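Local coordinates for protein cytochrome P450 (Novosphingobium aromaticivorans, PDB 3OFU) that belongs to the cytochrome P450 family, known also as CYP101C1, and holds a heme group inside a mostly helical fold, at residues D25-W30 / R276-V281; A282-A287 / L303-S308. All coordinates share one frame; numbering follows the deposited sequence.

In the fold
The two contacts follow each other along the chain, and both reach the heme of this cytochrome P450. Contact 1 packs the short helix near the N-terminus against the end of helix 267-277 and the loop after it. That loop runs straight into strand 282-287 of contact 2. The contact centres lie about 16 Å apart. V281 O and S308 OG, 3.0 Å apart, probably share a hydrogen bond between them. W30 also packs on the second contact, its CZ3 3.5 Å from P307 CG. At the heme, V281 touches a methyl group, R285 a propionate. The ligand ID3 lies about 4 Å from the V283 side chain and about 9 Å from that of T280.

Contact 1: D25-W30 / R276-V281. With HEM (protoporphyrin IX containing Fe), chain G.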
# COMPACT_ATOMS: atom_id res chain seq x y z
N ASP A 25 2.81 18.45 -0.46
CA ASP A 25 2.75 17.65 0.77
C ASP A 25 1.46 16.84 0.83
O ASP A 25 0.39 17.42 1.08
CB ASP A 25 2.87 18.58 1.95
CG ASP A 25 2.72 17.91 3.22
OD1 ASP A 25 2.43 16.70 3.25
OD2 ASP A 25 2.86 18.61 4.26
N TYR A 26 1.60 15.52 0.61
CA TYR A 26 0.42 14.61 0.56
C TYR A 26 -0.45 14.71 1.77
O TYR A 26 -1.64 14.63 1.65
CB TYR A 26 0.81 13.12 0.34
CG TYR A 26 -0.37 12.12 0.50
CD1 TYR A 26 -1.20 11.73 -0.62
CD2 TYR A 26 -0.66 11.56 1.76
CE1 TYR A 26 -2.30 10.85 -0.45
CE2 TYR A 26 -1.75 10.60 1.92
CZ TYR A 26 -2.54 10.30 0.82
OH TYR A 26 -3.53 9.40 1.01
N PHE A 27 0.15 14.85 2.93
CA PHE A 27 -0.58 14.63 4.17
C PHE A 27 -1.27 15.88 4.54
O PHE A 27 -2.43 15.84 4.82
CB PHE A 27 0.30 14.11 5.28
CG PHE A 27 1.25 12.93 4.85
CD1 PHE A 27 0.88 11.60 5.07
CD2 PHE A 27 2.46 13.15 4.24
CE1 PHE A 27 1.67 10.56 4.73
CE2 PHE A 27 3.26 12.08 3.93
CZ PHE A 27 2.84 10.78 4.16
N ALA A 28 -0.64 17.02 4.48
CA ALA A 28 -1.37 18.24 4.83
C ALA A 28 -2.56 18.36 3.95
O ALA A 28 -3.63 18.77 4.43
CB ALA A 28 -0.55 19.39 4.63
N ALA A 29 -2.41 17.96 2.69
CA ALA A 29 -3.47 18.07 1.72
C ALA A 29 -4.67 17.37 2.27
O ALA A 29 -5.82 17.84 2.10
CB ALA A 29 -3.10 17.49 0.36
N TRP A 30 -4.45 16.24 2.91
CA TRP A 30 -5.58 15.45 3.26
C TRP A 30 -6.07 15.95 4.52
O TRP A 30 -7.27 15.76 4.84
CB TRP A 30 -5.24 14.04 3.45
CG TRP A 30 -5.52 13.24 2.23
CD1 TRP A 30 -4.59 12.76 1.27
CD2 TRP A 30 -6.78 12.72 1.83
NE1 TRP A 30 -5.23 11.98 0.33
CE2 TRP A 30 -6.57 11.91 0.67
CE3 TRP A 30 -8.02 12.76 2.39
CZ2 TRP A 30 -7.61 11.23 0.04
CZ3 TRP A 30 -9.04 12.11 1.78
CH2 TRP A 30 -8.85 11.37 0.59
N ARG A 276 3.41 3.74 10.87
CA ARG A 276 2.27 4.51 11.41
C ARG A 276 2.25 5.96 10.92
O ARG A 276 1.19 6.50 10.67
CB ARG A 276 2.28 4.48 12.93
CG ARG A 276 1.10 5.26 13.61
CD ARG A 276 1.45 5.75 15.03
NE ARG A 276 2.69 6.50 14.93
CZ ARG A 276 2.81 7.80 14.61
NH1 ARG A 276 1.76 8.61 14.42
NH2 ARG A 276 4.01 8.32 14.54
N ARG A 277 3.45 6.56 10.77
CA ARG A 277 3.65 8.03 10.53
C ARG A 277 3.30 8.40 9.15
O ARG A 277 2.65 9.41 9.00
CB ARG A 277 5.07 8.49 10.78
CG ARG A 277 5.35 9.93 10.56
CD ARG A 277 4.41 10.95 11.35
NE ARG A 277 4.64 12.36 10.88
CZ ARG A 277 4.13 12.86 9.76
NH1 ARG A 277 3.41 12.10 9.00
NH2 ARG A 277 4.37 14.07 9.33
N TYR A 278 3.68 7.59 8.14
CA TYR A 278 3.40 7.97 6.77
C TYR A 278 2.43 7.05 5.99
O TYR A 278 2.83 6.37 5.02
CB TYR A 278 4.69 8.20 6.02
CG TYR A 278 5.56 9.27 6.62
CD1 TYR A 278 5.36 10.58 6.33
CD2 TYR A 278 6.61 8.93 7.45
CE1 TYR A 278 6.19 11.58 6.83
CE2 TYR A 278 7.47 9.94 8.03
CZ TYR A 278 7.22 11.28 7.70
OH TYR A 278 8.01 12.26 8.19
N PRO A 279 1.15 6.98 6.38
CA PRO A 279 0.39 6.08 5.63
C PRO A 279 -0.29 6.82 4.40
O PRO A 279 -0.81 7.93 4.57
CB PRO A 279 -0.61 5.59 6.67
CG PRO A 279 -0.85 6.73 7.40
CD PRO A 279 0.41 7.45 7.54
N THR A 280 -0.27 6.21 3.21
CA THR A 280 -0.82 6.86 2.02
C THR A 280 -1.85 6.02 1.26
O THR A 280 -2.19 6.41 0.11
CB THR A 280 0.28 7.26 1.02
OG1 THR A 280 1.04 6.10 0.74
CG2 THR A 280 1.38 8.27 1.63
N VAL A 281 -2.38 4.94 1.85
CA VAL A 281 -3.34 4.19 1.16
C VAL A 281 -4.79 4.63 1.41
O VAL A 281 -5.11 5.07 2.47
CB VAL A 281 -3.14 2.61 1.42
CG1 VAL A 281 -4.33 1.72 0.69
CG2 VAL A 281 -1.70 2.03 0.95
CHA HEM G . -4.60 -5.44 1.75
CHB HEM G . -1.79 -1.65 2.31
CHC HEM G . 1.84 -4.56 1.29
CHD HEM G . -1.12 -7.88 -0.65
C1A HEM G . -4.15 -4.22 2.05
C2A HEM G . -4.97 -3.18 2.71
C3A HEM G . -4.15 -2.13 2.90
C4A HEM G . -2.85 -2.50 2.36
CMA HEM G . -4.56 -0.75 3.52
CAA HEM G . -6.45 -3.24 3.12
CBA HEM G . -7.16 -2.90 1.89
CGA HEM G . -8.68 -2.85 2.09
O1A HEM G . -9.44 -2.46 1.11
O2A HEM G . -9.25 -3.13 3.18
C1B HEM G . -0.55 -2.12 2.12
C2B HEM G . 0.63 -1.38 2.45
C3B HEM G . 1.62 -2.27 2.18
C4B HEM G . 1.08 -3.49 1.68
CMB HEM G . 0.68 0.05 2.99
CAB HEM G . 3.14 -2.09 2.32
CBB HEM G . 3.67 -0.95 1.81
C1C HEM G . 1.36 -5.70 0.67
C2C HEM G . 2.21 -6.80 0.27
C3C HEM G . 1.35 -7.69 -0.27
C4C HEM G . 0.02 -7.19 -0.21
CMC HEM G . 3.76 -6.86 0.52
CAC HEM G . 1.59 -9.15 -0.83
CBC HEM G . 2.71 -9.49 -1.49
C1D HEM G . -2.39 -7.53 -0.14
C2D HEM G . -3.67 -8.27 -0.38
C3D HEM G . -4.75 -7.52 0.46
C4D HEM G . -4.04 -6.35 1.00
CMD HEM G . -3.98 -9.56 -1.21
CAD HEM G . -6.24 -7.89 0.55
CBD HEM G . -6.62 -8.66 1.76
CGD HEM G . -8.14 -9.12 1.94
O1D HEM G . -9.17 -8.60 1.44
O2D HEM G . -8.37 -10.05 2.74
NA HEM G . -2.89 -3.79 1.92
NB HEM G . -0.26 -3.37 1.65
NC HEM G . 0.07 -5.97 0.40
ND HEM G . -2.70 -6.41 0.72
FE HEM G . -1.49 -4.89 1.29
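F27 and Y278 meet as an offset edge-to-face pair. The edge of Y278 turns to the face of F27, with the ring planes at 63° and the centroids 5.3 Å apart. This joins helix 26-31 to the loop that leaves helix 267-277, the helix that carries the P450 ExxR motif, with E273 and R276 as its salt-bridged pair. P279 O comes to the edge of the F27 ring, near its plane, 3.6 Å from CE1. T280 touches both Y26 and F27. Its CG2 makes a CH-pi contact over the Y26 face, 4.2 Å from the ring centroid, and also packs on F27 CZ. W30 CD1 lies over the opposite face of Y26, which thus lies between T280 and W30 of its own helix. Y26 reaches this slot with CG anti to its backbone N (chi1 171°).

The next shell surrounds these groups. M245 of helix 237-252 touches both F27 and Y278. Two hydrogen bonds anchor the polar ends: the hydroxyl of Y278 is bonded to H249 ND1, and T280 OG1 to G385 O. Beyond T280 the chain reaches the heme, where V281 CG2 lies 3.7 Å from HEM CMB. Within its own segment, D25 is the N-cap of the short helix. Its OD1 accepts from F27 N at 3.0 Å, met from above the carboxylate plane.

Contact 2: A282-A287 / L303-S308; sequences AVSRNA and LVYLPS. With HEM (protoporphyrin IX containing Fe), chain G.
V283 and L306 face each other as a hydrogen-bonded pair in an antiparallel part of the mixed P450 sheet. V283 N donates to L306 O at 3.0 Å, and L306 N returns a bond to V283 O. R285 and V304 repeat the pattern with two more bonds, both 2.8 Å: R285 N to V304 O and V304 N to R285 O. The strand directions differ by 159°.

The close packing lies toward the start of strand 282-287. On one face a chi1 of -159° carries the Y305 ring alongside A282 and S284 of the neighbouring strand. Its CZ lies 3.5 Å from A282 CB, while S284 OG sits at the ring edge, near its plane. On the other face V283 CG2 meets L306 CB at 4.0 Å, and W61 of helix 54-62 touches both residues.

The far end is looser. N286 and L303 are partly exposed and meet through N286 CB and L303 CD1, 3.8 Å apart. The N286 amide leads away, and its OD1 accepts from the backbone of Q70 and C71.

R285 also leaves the strand pair, its chain bent at chi2 (-72°). NH2 donates to HEM O2A at 2.9 Å and NH1 to HEM O1A at 3.2 Å. NH1 also bonds to S284 O, in the guanidinium plane, which helps fix the group's rotation. W61 adds a cation-pi contact with R285 and its own hydrogen bond to the heme. Strand 282-287, paired with 303-307, thus presents a positive group to the propionate, probably balancing its negative charge.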
# COMPACT_ATOMS: atom_id res chain seq x y z
N ALA A 282 -5.71 4.50 0.47
CA ALA A 282 -7.12 4.88 0.68
C ALA A 282 -8.06 3.86 -0.06
O ALA A 282 -7.78 3.47 -1.20
CB ALA A 282 -7.39 6.28 0.21
N VAL A 283 -9.14 3.44 0.55
CA VAL A 283 -9.92 2.53 -0.12
C VAL A 283 -11.40 2.96 -0.29
O VAL A 283 -11.95 3.88 0.45
CB VAL A 283 -9.91 1.20 0.58
CG1 VAL A 283 -8.60 0.55 0.49
CG2 VAL A 283 -10.47 1.27 2.01
N SER A 284 -12.06 2.31 -1.26
CA SER A 284 -13.48 2.55 -1.51
C SER A 284 -14.33 1.38 -1.05
O SER A 284 -13.97 0.18 -1.18
CB SER A 284 -13.68 2.70 -3.01
OG SER A 284 -12.83 3.74 -3.37
N ARG A 285 -15.52 1.75 -0.65
CA ARG A 285 -16.45 0.73 -0.42
C ARG A 285 -17.76 1.09 -1.14
O ARG A 285 -18.05 2.32 -1.42
CB ARG A 285 -16.67 0.66 1.07
CG ARG A 285 -15.40 0.29 1.83
CD ARG A 285 -15.12 -1.13 1.58
NE ARG A 285 -14.11 -1.64 2.46
CZ ARG A 285 -12.82 -1.71 2.17
NH1 ARG A 285 -12.43 -1.35 1.02
NH2 ARG A 285 -11.94 -2.17 3.10
N ASN A 286 -18.61 0.08 -1.35
CA ASN A 286 -19.97 0.40 -1.81
C ASN A 286 -21.07 -0.06 -0.83
O ASN A 286 -21.10 -1.19 -0.39
CB ASN A 286 -20.17 -0.05 -3.26
CG ASN A 286 -20.08 -1.58 -3.42
OD1 ASN A 286 -19.02 -2.15 -3.39
ND2 ASN A 286 -21.22 -2.23 -3.57
N ALA A 287 -21.97 0.83 -0.50
CA ALA A 287 -22.92 0.50 0.53
C ALA A 287 -23.93 -0.50 -0.05
O ALA A 287 -24.49 -0.22 -1.13
CB ALA A 287 -23.60 1.76 1.15
N LEU A 303 -21.20 5.26 -2.73
CA LEU A 303 -19.77 4.96 -2.54
C LEU A 303 -19.14 5.68 -1.33
O LEU A 303 -19.52 6.83 -0.96
CB LEU A 303 -18.99 5.21 -3.83
CG LEU A 303 -18.80 4.17 -4.99
CD1 LEU A 303 -19.88 3.25 -5.08
CD2 LEU A 303 -18.48 4.89 -6.36
N VAL A 304 -18.21 5.00 -0.65
CA VAL A 304 -17.49 5.63 0.50
C VAL A 304 -15.95 5.56 0.34
O VAL A 304 -15.36 4.53 -0.08
CB VAL A 304 -17.88 4.93 1.86
CG1 VAL A 304 -17.21 5.62 3.07
CG2 VAL A 304 -19.40 4.87 2.09
N TYR A 305 -15.27 6.63 0.64
CA TYR A 305 -13.82 6.66 0.47
C TYR A 305 -13.15 6.80 1.84
O TYR A 305 -13.50 7.64 2.72
CB TYR A 305 -13.40 7.86 -0.41
CG TYR A 305 -12.04 7.72 -1.05
CD1 TYR A 305 -11.02 8.60 -0.72
CD2 TYR A 305 -11.75 6.65 -1.96
CE1 TYR A 305 -9.74 8.49 -1.38
CE2 TYR A 305 -10.54 6.48 -2.59
CZ TYR A 305 -9.53 7.43 -2.33
OH TYR A 305 -8.25 7.28 -2.93
N LEU A 306 -12.12 5.98 2.03
CA LEU A 306 -11.60 5.88 3.37
C LEU A 306 -10.08 6.15 3.30
O LEU A 306 -9.34 5.22 2.91
CB LEU A 306 -11.93 4.48 3.93
CG LEU A 306 -13.41 4.10 4.01
CD1 LEU A 306 -13.49 2.90 4.67
CD2 LEU A 306 -14.29 5.06 4.82
N PRO A 307 -9.61 7.40 3.66
CA PRO A 307 -8.16 7.70 3.74
C PRO A 307 -7.58 7.30 5.06
O PRO A 307 -7.88 7.91 6.07
CB PRO A 307 -8.08 9.23 3.59
CG PRO A 307 -9.45 9.65 4.20
CD PRO A 307 -10.46 8.61 3.82
N SER A 308 -6.70 6.32 5.09
CA SER A 308 -6.16 5.90 6.30
C SER A 308 -5.44 7.06 7.09
O SER A 308 -5.24 7.00 8.33
CB SER A 308 -5.30 4.70 6.02
OG SER A 308 -4.14 5.14 5.33
CHA HEM G . -4.60 -5.44 1.75
CHB HEM G . -1.79 -1.65 2.31
CHC HEM G . 1.84 -4.56 1.29
CHD HEM G . -1.12 -7.88 -0.65
C1A HEM G . -4.15 -4.22 2.05
C2A HEM G . -4.97 -3.18 2.71
C3A HEM G . -4.15 -2.13 2.90
C4A HEM G . -2.85 -2.50 2.36
CMA HEM G . -4.56 -0.75 3.52
CAA HEM G . -6.45 -3.24 3.12
CBA HEM G . -7.16 -2.90 1.89
CGA HEM G . -8.68 -2.85 2.09
O1A HEM G . -9.44 -2.46 1.11
O2A HEM G . -9.25 -3.13 3.18
C1B HEM G . -0.55 -2.12 2.12
C2B HEM G . 0.63 -1.38 2.45
C3B HEM G . 1.62 -2.27 2.18
C4B HEM G . 1.08 -3.49 1.68
CMB HEM G . 0.68 0.05 2.99
CAB HEM G . 3.14 -2.09 2.32
CBB HEM G . 3.67 -0.95 1.81
C1C HEM G . 1.36 -5.70 0.67
C2C HEM G . 2.21 -6.80 0.27
C3C HEM G . 1.35 -7.69 -0.27
C4C HEM G . 0.02 -7.19 -0.21
CMC HEM G . 3.76 -6.86 0.52
CAC HEM G . 1.59 -9.15 -0.83
CBC HEM G . 2.71 -9.49 -1.49
C1D HEM G . -2.39 -7.53 -0.14
C2D HEM G . -3.67 -8.27 -0.38
C3D HEM G . -4.75 -7.52 0.46
C4D HEM G . -4.04 -6.35 1.00
CMD HEM G . -3.98 -9.56 -1.21
CAD HEM G . -6.24 -7.89 0.55
CBD HEM G . -6.62 -8.66 1.76
CGD HEM G . -8.14 -9.12 1.94
O1D HEM G . -9.17 -8.60 1.44
O2D HEM G . -8.37 -10.05 2.74
NA HEM G . -2.89 -3.79 1.92
NB HEM G . -0.26 -3.37 1.65
NC HEM G . 0.07 -5.97 0.40
ND HEM G . -2.70 -6.41 0.72
FE HEM G . -1.49 -4.89 1.29